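Local atomic coordinates of inactive Zymogen C11 Protease (Parabacteroides distasonis, PDB entry 6MZO), a protein that is an inactive zymogen of the clostripain-like C11 family of cysteine peptidases and probably cleaves peptide bonds once activated. Residues S260-M265 against F278-S283; S252-V257 against S283-E288. All blocks are in the same frame, centred on the assembly; numbering follows the deposited sequence.

Contact 1: S260-M265 against F278-S283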
ATOM      1  N   SER A 260      20.358  14.289  -6.051  1.00 34.57           N
ATOM      2  CA  SER A 260      20.102  15.639  -5.564  1.00 35.01           C
ATOM      3  C   SER A 260      19.214  16.432  -6.524  1.00 37.42           C
ATOM      4  O   SER A 260      18.619  17.448  -6.138  1.00 40.32           O
ATOM      5  CB  SER A 260      21.429  16.344  -5.358  1.00 37.62           C
ATOM      6  OG  SER A 260      22.057  16.532  -6.617  1.00 39.68           O
ATOM      7  N   GLU A 261      19.079  15.904  -7.752  1.00 34.92           N
ATOM      8  CA  GLU A 261      18.258  16.505  -8.800  1.00 38.45           C
ATOM      9  C   GLU A 261      16.866  15.869  -8.868  1.00 33.79           C
ATOM     10  O   GLU A 261      16.010  16.364  -9.605  1.00 35.55           O
ATOM     11  CB  GLU A 261      18.907  16.327 -10.177  1.00 42.51           C
ATOM     12  CG  GLU A 261      20.282  16.933 -10.295  1.00 56.26           C
ATOM     13  CD  GLU A 261      20.229  18.383 -10.004  1.00 69.94           C
ATOM     14  OE1 GLU A 261      19.496  19.099 -10.715  1.00 73.67           O
ATOM     15  OE2 GLU A 261      20.879  18.797  -9.030  1.00 76.38           O
ATOM     16  N   LEU A 262      16.659  14.764  -8.146  1.00 27.98           N
ATOM     17  CA  LEU A 262      15.427  13.988  -8.322  1.00 24.96           C
ATOM     18  C   LEU A 262      14.315  14.396  -7.380  1.00 28.21           C
ATOM     19  O   LEU A 262      14.576  14.840  -6.272  1.00 30.39           O
ATOM     20  CB  LEU A 262      15.668  12.489  -8.081  1.00 27.93           C
ATOM     21  CG  LEU A 262      16.553  11.778  -9.093  1.00 26.55           C
ATOM     22  CD1 LEU A 262      16.773  10.296  -8.638  1.00 24.39           C
ATOM     23  CD2 LEU A 262      15.886  11.844 -10.465  1.00 29.78           C
ATOM     24  N   GLN A 263      13.053  14.194  -7.805  1.00 25.86           N
ATOM     25  CA  GLN A 263      11.950  14.449  -6.931  1.00 25.75           C
ATOM     26  C   GLN A 263      11.927  13.413  -5.793  1.00 25.13           C
ATOM     27  O   GLN A 263      11.773  12.223  -6.024  1.00 26.00           O
ATOM     28  CB  GLN A 263      10.610  14.383  -7.709  1.00 25.18           C
ATOM     29  CG  GLN A 263       9.335  14.299  -6.825  1.00 25.62           C
ATOM     30  CD  GLN A 263       9.006  15.579  -6.130  1.00 26.97           C
ATOM     31  OE1 GLN A 263       8.858  16.630  -6.765  1.00 31.03           O
ATOM     32  NE2 GLN A 263       8.901  15.535  -4.821  1.00 26.69           N
ATOM     33  N   ILE A 264      12.032  13.897  -4.566  1.00 26.77           N
ATOM     34  CA  ILE A 264      11.979  12.967  -3.416  1.00 23.14           C
ATOM     35  C   ILE A 264      10.590  12.334  -3.248  1.00 25.81           C
ATOM     36  O   ILE A 264       9.587  13.040  -3.420  1.00 28.18           O
ATOM     37  CB  ILE A 264      12.341  13.719  -2.116  1.00 24.43           C
ATOM     38  CG1 ILE A 264      13.792  14.033  -2.128  1.00 26.51           C
ATOM     39  CG2 ILE A 264      12.028  12.858  -0.843  1.00 27.49           C
ATOM     40  CD1 ILE A 264      14.114  15.096  -1.084  1.00 28.94           C
ATOM     41  N   MET A 265      10.534  11.046  -2.891  1.00 21.15           N
ATOM     42  CA  MET A 265       9.246  10.451  -2.457  1.00 21.17           C
ATOM     43  C   MET A 265       9.351  10.033  -1.008  1.00 24.48           C
ATOM     44  O   MET A 265       8.402  10.248  -0.250  1.00 26.74           O
ATOM     45  CB  MET A 265       8.860   9.245  -3.361  1.00 22.07           C
ATOM     46  CG  MET A 265       8.354   9.765  -4.720  1.00 25.76           C
ATOM     47  SD  MET A 265       6.610  10.371  -4.618  1.00 24.98           S
ATOM     48  CE  MET A 265       6.699  11.972  -5.434  1.00 25.95           C
ATOM     49  N   PHE A 278       9.297   7.689  -9.740  1.00 21.69           N
ATOM     50  CA  PHE A 278       9.628   6.727 -10.761  1.00 20.35           C
ATOM     51  C   PHE A 278       9.920   7.319 -12.144  1.00 20.81           C
ATOM     52  O   PHE A 278      10.909   7.057 -12.729  1.00 20.84           O
ATOM     53  CB  PHE A 278       8.517   5.689 -10.790  1.00 20.56           C
ATOM     54  CG  PHE A 278       8.795   4.468 -11.599  1.00 22.85           C
ATOM     55  CD1 PHE A 278      10.055   4.029 -11.852  1.00 23.55           C
ATOM     56  CD2 PHE A 278       7.759   3.738 -12.065  1.00 22.46           C
ATOM     57  CE1 PHE A 278      10.263   2.883 -12.556  1.00 25.24           C
ATOM     58  CE2 PHE A 278       7.953   2.593 -12.775  1.00 22.37           C
ATOM     59  CZ  PHE A 278       9.212   2.162 -13.020  1.00 21.04           C
ATOM     60  N   ASP A 279       9.013   8.148 -12.624  1.00 22.73           N
ATOM     61  CA  ASP A 279       9.160   8.761 -13.920  1.00 22.74           C
ATOM     62  C   ASP A 279      10.392   9.642 -13.963  1.00 23.65           C
ATOM     63  O   ASP A 279      11.133   9.576 -14.873  1.00 24.84           O
ATOM     64  CB  ASP A 279       7.880   9.531 -14.291  1.00 24.66           C
ATOM     65  CG  ASP A 279       7.945  10.197 -15.650  1.00 26.83           C
ATOM     66  OD1 ASP A 279       8.702  11.107 -15.814  1.00 28.54           O
ATOM     67  OD2 ASP A 279       7.189   9.808 -16.511  1.00 32.81           O
ATOM     68  N   ASP A 280      10.592  10.442 -12.939  1.00 25.35           N
ATOM     69  CA  ASP A 280      11.735  11.308 -12.865  1.00 27.23           C
ATOM     70  C   ASP A 280      13.034  10.496 -12.986  1.00 25.60           C
ATOM     71  O   ASP A 280      13.870  10.816 -13.761  1.00 27.34           O
ATOM     72  CB  ASP A 280      11.691  12.121 -11.586  1.00 26.03           C
ATOM     73  CG  ASP A 280      12.608  13.334 -11.610  1.00 29.48           C
ATOM     74  OD1 ASP A 280      13.082  13.686 -12.658  1.00 30.49           O
ATOM     75  OD2 ASP A 280      12.813  13.890 -10.556  1.00 29.00           O
ATOM     76  N   TYR A 281      13.146   9.434 -12.217  1.00 22.73           N
ATOM     77  CA  TYR A 281      14.322   8.588 -12.276  1.00 22.44           C
ATOM     78  C   TYR A 281      14.522   8.015 -13.668  1.00 24.27           C
ATOM     79  O   TYR A 281      15.565   8.115 -14.234  1.00 25.06           O
ATOM     80  CB  TYR A 281      14.206   7.458 -11.272  1.00 19.07           C
ATOM     81  CG  TYR A 281      15.367   6.505 -11.242  1.00 21.23           C
ATOM     82  CD1 TYR A 281      16.651   6.966 -11.225  1.00 24.07           C
ATOM     83  CD2 TYR A 281      15.161   5.157 -11.209  1.00 24.65           C
ATOM     84  CE1 TYR A 281      17.714   6.092 -11.191  1.00 26.87           C
ATOM     85  CE2 TYR A 281      16.207   4.277 -11.167  1.00 25.15           C
ATOM     86  CZ  TYR A 281      17.479   4.761 -11.157  1.00 26.60           C
ATOM     87  OH  TYR A 281      18.517   3.904 -11.119  1.00 30.83           O
ATOM     88  N   VAL A 282      13.496   7.389 -14.195  1.00 23.37           N
ATOM     89  CA  VAL A 282      13.591   6.800 -15.528  1.00 23.99           C
ATOM     90  C   VAL A 282      13.970   7.835 -16.583  1.00 25.28           C
ATOM     91  O   VAL A 282      14.798   7.547 -17.486  1.00 27.70           O
ATOM     92  CB  VAL A 282      12.195   6.071 -15.921  1.00 24.02           C
ATOM     93  CG1 VAL A 282      12.138   5.830 -17.419  1.00 27.37           C
ATOM     94  CG2 VAL A 282      12.074   4.779 -15.159  1.00 24.24           C
ATOM     95  N   SER A 283      13.481   9.073 -16.439  1.00 24.98           N
ATOM     96  CA  SER A 283      13.831  10.113 -17.410  1.00 26.12           C
ATOM     97  C   SER A 283      15.357  10.432 -17.449  1.00 27.09           C
ATOM     98  O   SER A 283      15.865  10.954 -18.447  1.00 30.77           O
ATOM     99  CB  SER A 283      13.024  11.418 -17.125  1.00 31.41           C
ATOM    100  OG  SER A 283      13.653  12.134 -16.054  1.00 32.30           O
TER
HETATM  101  O   HOH W   1      13.302  16.615 -10.678  1.00 32.98           O

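Contact 2: S252-V257 against S283-E288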
ATOM      1  N   SER A 252      28.067   1.371 -12.393  1.00 28.38           N
ATOM      2  CA  SER A 252      28.639   2.704 -12.545  1.00 29.87           C
ATOM      3  C   SER A 252      27.687   3.659 -13.291  1.00 31.05           C
ATOM      4  O   SER A 252      27.530   4.836 -12.916  1.00 35.24           O
ATOM      5  CB  SER A 252      30.009   2.644 -13.268  1.00 39.75           C
ATOM      6  OG  SER A 252      30.976   1.950 -12.469  1.00 41.91           O
ATOM      7  N   ASP A 253      27.009   3.162 -14.319  1.00 30.84           N
ATOM      8  CA  ASP A 253      25.938   3.960 -14.978  1.00 30.37           C
ATOM      9  C   ASP A 253      24.829   4.403 -13.993  1.00 32.07           C
ATOM     10  O   ASP A 253      24.353   5.534 -14.039  1.00 32.13           O
ATOM     11  CB  ASP A 253      25.262   3.157 -16.101  1.00 31.33           C
ATOM     12  CG  ASP A 253      26.191   2.762 -17.228  1.00 32.73           C
ATOM     13  OD1 ASP A 253      27.238   3.431 -17.471  1.00 33.50           O
ATOM     14  OD2 ASP A 253      25.853   1.775 -17.920  1.00 36.56           O
ATOM     15  N   LEU A 254      24.374   3.494 -13.140  1.00 26.20           N
ATOM     16  CA  LEU A 254      23.309   3.814 -12.210  1.00 25.84           C
ATOM     17  C   LEU A 254      23.757   4.863 -11.191  1.00 27.30           C
ATOM     18  O   LEU A 254      23.023   5.801 -10.846  1.00 27.68           O
ATOM     19  CB  LEU A 254      22.834   2.537 -11.487  1.00 28.35           C
ATOM     20  CG  LEU A 254      22.307   1.532 -12.496  1.00 26.42           C
ATOM     21  CD1 LEU A 254      22.086   0.182 -11.724  1.00 32.95           C
ATOM     22  CD2 LEU A 254      20.956   1.953 -13.098  1.00 24.88           C
ATOM     23  N   PHE A 255      24.985   4.693 -10.740  1.00 29.82           N
ATOM     24  CA  PHE A 255      25.492   5.532  -9.671  1.00 30.42           C
ATOM     25  C   PHE A 255      25.767   6.936 -10.175  1.00 31.47           C
ATOM     26  O   PHE A 255      25.867   7.879  -9.387  1.00 34.25           O
ATOM     27  CB  PHE A 255      26.780   4.936  -9.081  1.00 29.68           C
ATOM     28  CG  PHE A 255      26.576   3.622  -8.310  1.00 31.20           C
ATOM     29  CD1 PHE A 255      25.299   3.185  -7.939  1.00 29.75           C
ATOM     30  CD2 PHE A 255      27.667   2.854  -7.978  1.00 33.98           C
ATOM     31  CE1 PHE A 255      25.169   2.005  -7.255  1.00 34.31           C
ATOM     32  CE2 PHE A 255      27.550   1.670  -7.263  1.00 36.65           C
ATOM     33  CZ  PHE A 255      26.285   1.240  -6.898  1.00 34.81           C
ATOM     34  N   ALA A 256      25.894   7.090 -11.479  1.00 29.25           N
ATOM     35  CA  ALA A 256      26.077   8.418 -12.063  1.00 29.57           C
ATOM     36  C   ALA A 256      24.799   9.290 -12.050  1.00 35.07           C
ATOM     37  O   ALA A 256      24.860  10.527 -12.251  1.00 36.70           O
ATOM     38  CB  ALA A 256      26.630   8.280 -13.515  1.00 31.38           C
ATOM     39  N   VAL A 257      23.638   8.704 -11.795  1.00 34.07           N
ATOM     40  CA  VAL A 257      22.437   9.512 -11.685  1.00 33.72           C
ATOM     41  C   VAL A 257      22.473  10.348 -10.411  1.00 36.47           C
ATOM     42  O   VAL A 257      22.582   9.787  -9.320  1.00 34.86           O
ATOM     43  CB  VAL A 257      21.176   8.651 -11.646  1.00 31.06           C
ATOM     44  CG1 VAL A 257      19.938   9.523 -11.385  1.00 30.11           C
ATOM     45  CG2 VAL A 257      21.083   7.739 -12.889  1.00 30.60           C
ATOM     46  N   SER A 283      13.481   9.073 -16.439  1.00 24.98           N
ATOM     47  CA  SER A 283      13.831  10.113 -17.410  1.00 26.12           C
ATOM     48  C   SER A 283      15.357  10.432 -17.449  1.00 27.09           C
ATOM     49  O   SER A 283      15.865  10.954 -18.447  1.00 30.77           O
ATOM     50  CB  SER A 283      13.024  11.418 -17.125  1.00 31.41           C
ATOM     51  OG  SER A 283      13.653  12.134 -16.054  1.00 32.30           O
ATOM     52  N   ARG A 284      16.092  10.062 -16.395  1.00 26.81           N
ATOM     53  CA  ARG A 284      17.551  10.256 -16.336  1.00 30.08           C
ATOM     54  C   ARG A 284      18.351   9.181 -17.039  1.00 32.49           C
ATOM     55  O   ARG A 284      19.537   9.359 -17.316  1.00 35.67           O
ATOM     56  CB  ARG A 284      18.066  10.291 -14.894  1.00 31.63           C
ATOM     57  CG  ARG A 284      17.355  11.220 -13.945  1.00 32.68           C
ATOM     58  CD  ARG A 284      17.201  12.545 -14.548  1.00 38.47           C
ATOM     59  NE  ARG A 284      16.214  13.352 -13.838  1.00 39.54           N
ATOM     60  CZ  ARG A 284      16.453  14.573 -13.360  1.00 47.99           C
ATOM     61  NH1 ARG A 284      17.676  15.139 -13.531  1.00 53.39           N
ATOM     62  NH2 ARG A 284      15.488  15.223 -12.724  1.00 44.06           N
ATOM     63  N   LEU A 285      17.721   8.074 -17.340  1.00 29.75           N
ATOM     64  CA  LEU A 285      18.401   6.906 -17.900  1.00 29.10           C
ATOM     65  C   LEU A 285      17.891   6.543 -19.286  1.00 29.53           C
ATOM     66  O   LEU A 285      18.671   6.051 -20.120  1.00 32.18           O
ATOM     67  CB  LEU A 285      18.212   5.710 -16.982  1.00 27.42           C
ATOM     68  CG  LEU A 285      18.995   5.785 -15.656  1.00 29.55           C
ATOM     69  CD1 LEU A 285      18.553   4.653 -14.762  1.00 28.68           C
ATOM     70  CD2 LEU A 285      20.514   5.654 -15.912  1.00 30.64           C
ATOM     71  N   ALA A 286      16.590   6.768 -19.520  1.00 26.57           N
ATOM     72  CA  ALA A 286      15.979   6.376 -20.801  1.00 29.06           C
ATOM     73  C   ALA A 286      16.387   7.214 -21.982  1.00 32.33           C
ATOM     74  O   ALA A 286      16.554   8.442 -21.889  1.00 32.73           O
ATOM     75  CB  ALA A 286      14.424   6.433 -20.673  1.00 28.10           C
ATOM     76  N   THR A 287      16.495   6.565 -23.144  1.00 35.25           N
ATOM     77  CA  THR A 287      16.554   7.281 -24.406  1.00 34.98           C
ATOM     78  C   THR A 287      15.158   7.918 -24.620  1.00 33.07           C
ATOM     79  O   THR A 287      14.242   7.622 -23.890  1.00 36.11           O
ATOM     80  CB  THR A 287      16.869   6.366 -25.584  1.00 36.63           C
ATOM     81  OG1 THR A 287      15.799   5.405 -25.711  1.00 37.14           O
ATOM     82  CG2 THR A 287      18.161   5.656 -25.356  1.00 32.92           C
ATOM     83  N   GLU A 288      15.051   8.831 -25.583  1.00 40.49           N
ATOM     84  CA  GLU A 288      13.774   9.479 -25.835  1.00 43.48           C
ATOM     85  C   GLU A 288      12.738   8.438 -26.210  1.00 40.36           C
ATOM     86  O   GLU A 288      11.602   8.478 -25.728  1.00 41.85           O
ATOM     87  CB  GLU A 288      13.891  10.516 -26.927  1.00 47.14           C
ATOM     88  CG  GLU A 288      12.605  11.307 -27.145  1.00 58.34           C
ATOM     89  CD  GLU A 288      12.700  12.176 -28.382  1.00 72.62           C
ATOM     90  OE1 GLU A 288      11.718  12.238 -29.168  1.00 77.42           O
ATOM     91  OE2 GLU A 288      13.790  12.774 -28.583  1.00 76.83           O
TER

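Contact 1: S260-M265 against F278-S283
The carboxylate of D280 reaches from helix 278-283 to the backbone of the loop at Q263. This is the direct hydrogen bond between the two segments. Q263 N gives its hydrogen to D280 OD2 at 2.8 Å, with an N-H...O angle of 158°. The N-H meets OD2 nearly along the CG-OD2 axis. D280 CG is anti to the backbone N (chi1 -163°), which carries the carboxylate out toward the loop.

Water 1 adds a second polar link. It donates to E261 O at 2.9 Å and to D280 OD2 at 2.8 Å. OD2 therefore accepts two hydrogens, one from the backbone and one from water. The other oxygen, OD1, forms a salt bridge with R284, which probably favours the charged form of the acid.

L262 gives the van der Waals part. Its CD2 touches both the D280 carboxylate, 3.7 Å from D280 OD2, and the helix backbone, 4.0 Å from Y281 CA. The other methyl, CD1, approaches the Y281 ring obliquely, 4.2 Å from Y281 CD1.

Within the loop, Q263 NE2 bonds to I264 O at 2.9 Å. The bond lies in the carbonyl plane, on a lone pair. Q263 OE1 accepts from the backbone N of N326 and K327.

An acid on the helix thus takes a loop N-H directly and a loop carbonyl through water, which pins the loop after helix 251-255 to helix 278-283. The loop also bonds through its backbone to strand 275-277, and helix 288-301 packs on F278 and V282.

Contact 2: S252-V257 against S283-E288
V257 overlaps two neighbouring side chains of the 283-288 loop, one with each of its methyls. CG2 sits 3.7 Å from L285 CD2 and also comes near L285 CG. CG1 lies 4.0 Å from R284 CG, with R284 CB just beyond. The side chain crosses both partners at about a right angle. CG1 is anti to the backbone N (chi1 174°) and CG2 anti to the carbonyl carbon, and this splits the two methyls between R284 and L285.

L285 also meets a residue of helix 251-255. Its CD1 meets L254 CD2 at 4.0 Å, again with the side chains at about a right angle. The CB of L254 points away from the loop, and the end of the side chain comes back to make this touch. The two L285 methyls thus divide their contacts, CD1 to L254 and CD2 to V257.

R284 lends only the start of its chain. Its polar end leads away and pairs with D280. An alanine in place of V257 would probably open a gap beside L285 CD2 and R284 CG, where the two methyls had been.

Helix 235-246 adds L245 and F246 against L285. The contact joins helix 251-255 and the residues after it to the loop between helices 278-283 and 288-301.

Its chemistry is aliphatic. Methyl and methylene groups meet across it, without hydrogen bonds or salt bridges between the segments. Shape and burial rather than polar direction therefore hold the two segments together.

In the fold
From the N terminus, the chain first runs through most of the nine-stranded sheet and then helix 235-246. Segment 252-257 follows, and contact 2 brings it against 283-288, closing a loop with 25 residues between the segments. Contact 1 closes a shorter loop within this one, from 260-265 to 278-283, with strand 275-277 on the way. The loops nest and do not cross. The segments share S283, at the junction of the two, and the contact centres are 11 Å apart. Y281 and R284 bridge them: Y281 reaches V257 and L254, while R284 packs on L262. Together they tie helix 251-255 and its following loop to helix 278-283 and the loop before helix 288-301.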